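Local atomic coordinates of Lem22 (Legionella pneumophila subsp. pneumophila ATCC 43290, PDB entry 5WD9), a protein that is a bacterial effector of unestablished function, presumably delivered into host cells and possibly acting there through protein binding. Residues Val59-Arg62 and Leu63-Glu66; Glu72-Leu75 and Glu76-Lys80. One frame throughout, in Å; residues are numbered along the deposited sequence.

Interaction 1. Residues Val59-Arg62 and Leu63-Glu66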
ATOM      1  N   VAL A  59       8.775 -12.833 -11.669  1.00  9.01           N
ATOM      2  CA  VAL A  59       8.949 -11.402 -11.422  0.58  8.59           C
ATOM      3  C   VAL A  59       7.694 -10.817 -10.790  1.00  9.35           C
ATOM      4  O   VAL A  59       7.753 -10.054  -9.815  1.00  8.74           O
ATOM      5  CB  VAL A  59       9.285 -10.677 -12.735  0.58 10.60           C
ATOM      6  CG1 VAL A  59       9.255  -9.179 -12.525  0.58 12.63           C
ATOM      7  CG2 VAL A  59      10.639 -11.117 -13.256  0.58 19.37           C
ATOM      8  N   VAL A  60       6.536 -11.164 -11.350  1.00  9.35           N
ATOM      9  CA  VAL A  60       5.279 -10.682 -10.808  1.00  7.79           C
ATOM     10  C   VAL A  60       5.031 -11.269  -9.427  1.00  7.70           C
ATOM     11  O   VAL A  60       4.608 -10.566  -8.503  1.00  8.22           O
ATOM     12  CB  VAL A  60       4.119 -10.981 -11.773  1.00  9.25           C
ATOM     13  CG1 VAL A  60       2.788 -10.645 -11.110  1.00 12.44           C
ATOM     14  CG2 VAL A  60       4.285 -10.197 -13.052  1.00 10.17           C
ATOM     15  N   ASP A  61       5.293 -12.562  -9.259  1.00  7.41           N
ATOM     16  CA  ASP A  61       5.009 -13.201  -7.984  1.00  7.40           C
ATOM     17  C   ASP A  61       5.852 -12.606  -6.863  1.00  7.00           C
ATOM     18  O   ASP A  61       5.346 -12.376  -5.759  1.00  7.12           O
ATOM     19  CB  ASP A  61       5.226 -14.702  -8.106  1.00  8.13           C
ATOM     20  CG  ASP A  61       4.107 -15.395  -8.887  1.00 11.16           C
ATOM     21  OD1 ASP A  61       3.100 -14.741  -9.240  1.00 13.11           O
ATOM     22  OD2 ASP A  61       4.232 -16.604  -9.138  1.00 15.38           O
ATOM     23  N   ARG A  62       7.135 -12.338  -7.122  1.00  6.58           N
ATOM     24  CA  ARG A  62       7.953 -11.702  -6.097  1.00  5.29           C
ATOM     25  C   ARG A  62       7.365 -10.360  -5.687  1.00  4.92           C
ATOM     26  O   ARG A  62       7.266 -10.041  -4.492  1.00  6.18           O
ATOM     27  CB  ARG A  62       9.379 -11.532  -6.620  1.00  5.28           C
ATOM     28  CG  ARG A  62      10.322 -10.987  -5.556  1.00  6.23           C
ATOM     29  CD  ARG A  62      11.687 -10.599  -6.136  1.00  6.94           C
ATOM     30  NE  ARG A  62      12.466 -11.753  -6.583  1.00  5.42           N
ATOM     31  CZ  ARG A  62      12.652 -12.124  -7.847  1.00  6.04           C
ATOM     32  NH1 ARG A  62      12.129 -11.452  -8.867  1.00  5.70           N
ATOM     33  NH2 ARG A  62      13.389 -13.187  -8.092  1.00  7.27           N
ATOM     34  N   LEU A  63       6.996  -9.543  -6.672  1.00  5.72           N
ATOM     35  CA  LEU A  63       6.433  -8.238  -6.362  1.00  5.12           C
ATOM     36  C   LEU A  63       5.122  -8.371  -5.603  1.00  6.03           C
ATOM     37  O   LEU A  63       4.874  -7.606  -4.671  1.00  6.05           O
ATOM     38  CB  LEU A  63       6.278  -7.420  -7.642  1.00  7.06           C
ATOM     39  CG  LEU A  63       7.588  -6.874  -8.210  1.00  6.67           C
ATOM     40  CD1 LEU A  63       7.397  -6.531  -9.669  1.00  9.32           C
ATOM     41  CD2 LEU A  63       7.997  -5.638  -7.403  1.00  8.87           C
ATOM     42  N   LYS A  64       4.270  -9.334  -5.977  1.00  5.36           N
ATOM     43  CA  LYS A  64       3.003  -9.506  -5.265  1.00  5.71           C
ATOM     44  C   LYS A  64       3.239  -9.859  -3.806  1.00  6.42           C
ATOM     45  O   LYS A  64       2.540  -9.363  -2.919  1.00  6.57           O
ATOM     46  CB  LYS A  64       2.167 -10.601  -5.924  1.00  8.03           C
ATOM     47  CG  LYS A  64       1.462 -10.170  -7.205  1.00 11.18           C
ATOM     48  CD  LYS A  64       0.624 -11.315  -7.790  1.00 14.48           C
ATOM     49  CE  LYS A  64      -0.442 -11.780  -6.798  1.00 19.13           C
ATOM     50  NZ  LYS A  64      -1.340 -12.845  -7.371  1.00 24.44           N
ATOM     51  N   ILE A  65       4.226 -10.709  -3.528  1.00  6.13           N
ATOM     52  CA  ILE A  65       4.515 -11.038  -2.138  1.00  6.16           C
ATOM     53  C   ILE A  65       5.026  -9.810  -1.381  1.00  5.85           C
ATOM     54  O   ILE A  65       4.598  -9.532  -0.247  1.00  6.72           O
ATOM     55  CB  ILE A  65       5.501 -12.217  -2.082  1.00  6.18           C
ATOM     56  CG1 ILE A  65       4.817 -13.488  -2.589  1.00  7.43           C
ATOM     57  CG2 ILE A  65       6.039 -12.385  -0.675  1.00  8.13           C
ATOM     58  CD1 ILE A  65       5.780 -14.600  -2.996  1.00 10.48           C
ATOM     59  N   GLU A  66       5.925  -9.037  -2.002  1.00  5.30           N
ATOM     60  CA  GLU A  66       6.412  -7.810  -1.372  1.00  5.70           C
ATOM     61  C   GLU A  66       5.275  -6.833  -1.107  1.00  5.31           C
ATOM     62  O   GLU A  66       5.203  -6.216  -0.030  1.00  7.35           O
ATOM     63  CB  GLU A  66       7.477  -7.158  -2.256  1.00  6.23           C
ATOM     64  CG  GLU A  66       8.773  -7.963  -2.357  1.00  6.14           C
ATOM     65  CD  GLU A  66       9.744  -7.406  -3.390  1.00 11.30           C
ATOM     66  OE1 GLU A  66       9.399  -6.447  -4.106  1.00 11.41           O
ATOM     67  OE2 GLU A  66      10.876  -7.938  -3.497  1.00 12.40           O
TER
HETATM   68  O   HOH W   1       0.461 -15.132  -8.398  1.00 33.30           O
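The guanidinium group of Arg-62 and the carboxylate of Glu-66 neither stack nor pair: their planes stand 51° apart, and Arg-62 NE stays 5.2 Å from Glu-66 OE2. Instead, the arginine's methylenes CG and CD lie over one face of the Glu-66 carboxylate, with Glu-66 OE2 3.7 Å from Arg-62 CG. The two side chains run alongside each other, pointing the same way, in the i to i+4 spacing of an alpha helix, here the early part of helix 58-87, the last of three in this all-helical fold. A bend in the arginine (chi3 -68°) turns its guanidinium back toward the helix start, away from the glutamate, so any electrostatic attraction is probably modest.

Farther round the helix, Val-60 packs its CG1 branch against Lys-64 CD, 4.0 Å away, with Lys-64 CG lying close to the carbonyl oxygen of Val-60. This buried valine also meets Val-5 of helix 4-24 and Tyr-53, which Lys-64 touches too. Tyr-53 OH hydrogen-bonds Asp-61 OD1, giving that oxygen a second partner beside water 1. The water donates to Asp-61 OD1 at 2.8 Å and accepts from Lys-64 NZ at 3.1 Å, bridging two opposite charges whose own atoms do not meet.

Interaction 2. Residues Glu72-Leu75 and Glu76-Lys80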
ATOM      1  N   GLU A  72      -0.421  -5.473   4.394  1.00  6.25           N
ATOM      2  CA  GLU A  72      -0.756  -5.868   5.757  1.00  7.12           C
ATOM      3  C   GLU A  72      -0.254  -4.846   6.764  1.00  7.58           C
ATOM      4  O   GLU A  72      -0.961  -4.500   7.712  1.00  8.70           O
ATOM      5  CB  GLU A  72      -0.167  -7.248   6.057  1.00  9.09           C
ATOM      6  CG  GLU A  72      -0.861  -8.368   5.312  1.00 12.33           C
ATOM      7  CD  GLU A  72      -2.227  -8.668   5.884  1.00 32.83           C
ATOM      8  OE1 GLU A  72      -2.438  -8.413   7.090  1.00 39.42           O
ATOM      9  OE2 GLU A  72      -3.092  -9.157   5.130  1.00 40.24           O
ATOM     10  N   GLU A  73       0.961  -4.332   6.562  1.00  7.56           N
ATOM     11  CA  GLU A  73       1.466  -3.300   7.459  1.00  8.48           C
ATOM     12  C   GLU A  73       0.588  -2.053   7.383  1.00  7.92           C
ATOM     13  O   GLU A  73       0.266  -1.436   8.410  1.00  8.21           O
ATOM     14  CB  GLU A  73       2.905  -2.960   7.078  1.00  9.44           C
ATOM     15  CG  GLU A  73       3.514  -1.905   8.001  1.00  9.55           C
ATOM     16  CD  GLU A  73       4.907  -1.480   7.592  1.00 13.80           C
ATOM     17  OE1 GLU A  73       5.326  -1.763   6.455  1.00 14.50           O
ATOM     18  OE2 GLU A  73       5.576  -0.837   8.430  1.00 18.13           O
ATOM     19  N   MET A  74       0.205  -1.667   6.168  1.00  7.89           N
ATOM     20  CA  MET A  74      -0.649  -0.498   5.985  0.66  6.57           C
ATOM     21  C   MET A  74      -1.970  -0.657   6.720  1.00  7.46           C
ATOM     22  O   MET A  74      -2.457   0.290   7.347  1.00  6.36           O
ATOM     23  CB  MET A  74      -0.896  -0.275   4.493  0.66  8.79           C
ATOM     24  CG  MET A  74      -1.805   0.907   4.173  0.66  8.42           C
ATOM     25  SD  MET A  74      -3.564   0.508   4.144  0.66  8.92           S
ATOM     26  CE  MET A  74      -3.614  -0.660   2.780  0.66 10.48           C
ATOM     27  N   LEU A  75      -2.573  -1.851   6.649  1.00  6.17           N
ATOM     28  CA  LEU A  75      -3.855  -2.063   7.313  1.00  6.78           C
ATOM     29  C   LEU A  75      -3.740  -1.805   8.805  1.00  7.34           C
ATOM     30  O   LEU A  75      -4.598  -1.140   9.396  1.00  7.78           O
ATOM     31  CB  LEU A  75      -4.349  -3.484   7.061  1.00  9.42           C
ATOM     32  CG  LEU A  75      -4.876  -3.848   5.681  1.00  9.18           C
ATOM     33  CD1 LEU A  75      -5.334  -5.295   5.731  1.00 13.23           C
ATOM     34  CD2 LEU A  75      -5.981  -2.906   5.250  1.00 11.43           C
ATOM     35  N   GLU A  76      -2.671  -2.297   9.432  1.00  7.28           N
ATOM     36  CA  GLU A  76      -2.542  -2.071  10.863  0.51  9.15           C
ATOM     37  C   GLU A  76      -2.235  -0.615  11.182  1.00  8.12           C
ATOM     38  O   GLU A  76      -2.813  -0.056  12.116  1.00  9.67           O
ATOM     39  CB  GLU A  76      -1.512  -2.994  11.500  0.51 11.32           C
ATOM     40  CG  GLU A  76      -1.432  -2.722  12.988  0.51 11.50           C
ATOM     41  CD  GLU A  76      -0.845  -3.857  13.775  0.51 19.01           C
ATOM     42  OE1 GLU A  76      -0.269  -4.773  13.155  0.51 22.35           O
ATOM     43  OE2 GLU A  76      -0.969  -3.827  15.018  0.51 18.47           O
ATOM     44  N   LEU A  77      -1.340   0.025  10.426  1.00  7.43           N
ATOM     45  CA  LEU A  77      -1.046   1.425  10.701  1.00  8.21           C
ATOM     46  C   LEU A  77      -2.269   2.305  10.486  1.00  7.32           C
ATOM     47  O   LEU A  77      -2.521   3.229  11.267  1.00  7.90           O
ATOM     48  CB  LEU A  77       0.096   1.922   9.824  1.00  8.19           C
ATOM     49  CG  LEU A  77       1.448   1.251  10.042  1.00 10.14           C
ATOM     50  CD1 LEU A  77       2.383   1.618   8.907  1.00 10.80           C
ATOM     51  CD2 LEU A  77       2.052   1.675  11.355  1.00 13.38           C
ATOM     52  N   LYS A  78      -3.021   2.053   9.408  1.00  7.23           N
ATOM     53  CA  LYS A  78      -4.206   2.846   9.110  1.00  7.67           C
ATOM     54  C   LYS A  78      -5.245   2.690  10.202  1.00  7.02           C
ATOM     55  O   LYS A  78      -5.876   3.666  10.616  1.00  8.41           O
ATOM     56  CB  LYS A  78      -4.768   2.423   7.753  1.00  9.76           C
ATOM     57  CG  LYS A  78      -5.844   3.347   7.203  1.00 12.32           C
ATOM     58  CD  LYS A  78      -6.208   2.969   5.766  1.00 15.31           C
ATOM     59  CE  LYS A  78      -6.789   1.565   5.696  1.00 20.70           C
ATOM     60  NZ  LYS A  78      -8.228   1.563   6.099  1.00 23.16           N
ATOM     61  N   ASP A  79      -5.425   1.465  10.690  1.00  8.19           N
ATOM     62  CA  ASP A  79      -6.409   1.240  11.732  1.00  9.12           C
ATOM     63  C   ASP A  79      -6.016   1.973  13.004  1.00  9.12           C
ATOM     64  O   ASP A  79      -6.848   2.626  13.639  1.00 10.32           O
ATOM     65  CB  ASP A  79      -6.508  -0.259  11.981  1.00  9.05           C
ATOM     66  CG  ASP A  79      -7.569  -0.612  12.964  1.00 17.39           C
ATOM     67  OD1 ASP A  79      -8.754  -0.402  12.628  1.00 18.47           O
ATOM     68  OD2 ASP A  79      -7.226  -1.139  14.040  1.00 18.60           O
ATOM     69  N   LYS A  80      -4.744   1.880  13.393  1.00  9.67           N
ATOM     70  CA  LYS A  80      -4.297   2.575  14.595  0.60 11.07           C
ATOM     71  C   LYS A  80      -4.452   4.082  14.445  1.00 10.76           C
ATOM     72  O   LYS A  80      -4.910   4.768  15.369  1.00 11.69           O
ATOM     73  CB  LYS A  80      -2.838   2.216  14.887  0.60 14.70           C
ATOM     74  CG  LYS A  80      -2.605   0.746  15.185  0.60 20.71           C
ATOM     75  CD  LYS A  80      -2.993   0.401  16.603  0.60 28.50           C
ATOM     76  CE  LYS A  80      -3.432  -1.045  16.720  0.60 30.30           C
ATOM     77  NZ  LYS A  80      -4.013  -1.311  18.063  0.60 35.58           N
TER
HETATM   78  O   HOH W   2      -7.136  -0.769   8.300  1.00 10.71           O
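Residues Glu-72 to Lys-80 form uninterrupted alpha helix, and four successive backbone bonds join Glu-72-Leu-75 to Glu-76-Lys-80. Their lengths differ somewhat: Glu-76 N reaches Glu-72 O at 3.3 Å, whereas Lys-78 N lies 2.8 Å from Met-74 O. The bond from Leu-77 N to Glu-73 O is nearly straight, with an angle of 171° at the hydrogen. Leu-75 O accepts two hydrogens, one from Asp-79 N and one from water 2, which stands 2.8 Å from Leu-75 O. The same water takes a weak bond from Lys-78 NZ, and the lysine thereby makes a loose link back to the preceding turn.

Among the side chains, Glu-73 and Leu-77 lie side by side and point the same way. The touching branch of the leucine is CD1, 3.8 Å from Glu-73 CG, so a methyl group rests against the CG methylene of the glutamate. Beyond that methylene the glutamate runs on in extended form, and its OE2 makes a salt bridge with Lys-23 of helix 4-24.

One residue further along the helix, Met-74 and Lys-78 also run together, with Met-74 SD 3.7 Å from Lys-78 CE; because Met-74 is modelled in two conformers and this is one of them, the contact is tentative. Bends at chi3 (62°) and chi4 (80°) curl the end of the lysine, bringing its ammonium group near water 2.

Met-74 is buried: it meets Ile-19 of helix 4-24 and His-39 of helix 28-52. Leu-77 likewise reaches both helices, through Ile-19 and Leu-35. Such i to i+4 pairs, each joining an apolar residue to the aliphatic part of a charged one, fit an amphipathic helix packed against two others in a three-helix bundle.

Both interactions are surface contacts within helix 58-87, in series along it, with centres about 20 Å apart and nearest atoms about 7 Å apart. Each is built on the same i to i+4 backbone bonding and has one buried residue, Val-60 in interaction 1 and Met-74 in interaction 2. Their surroundings differ. The centre of interaction 1 lies about 14 Å from the centre of the chain, that of interaction 2 about 10 Å. Interaction 1 faces helix 4-24 and Tyr-53, and its water joins two charged side chains. Interaction 2 packs against both other helices, and its water joins a backbone carbonyl to a lysine. One repeating backbone pattern thus accommodates local differences in side-chain chemistry.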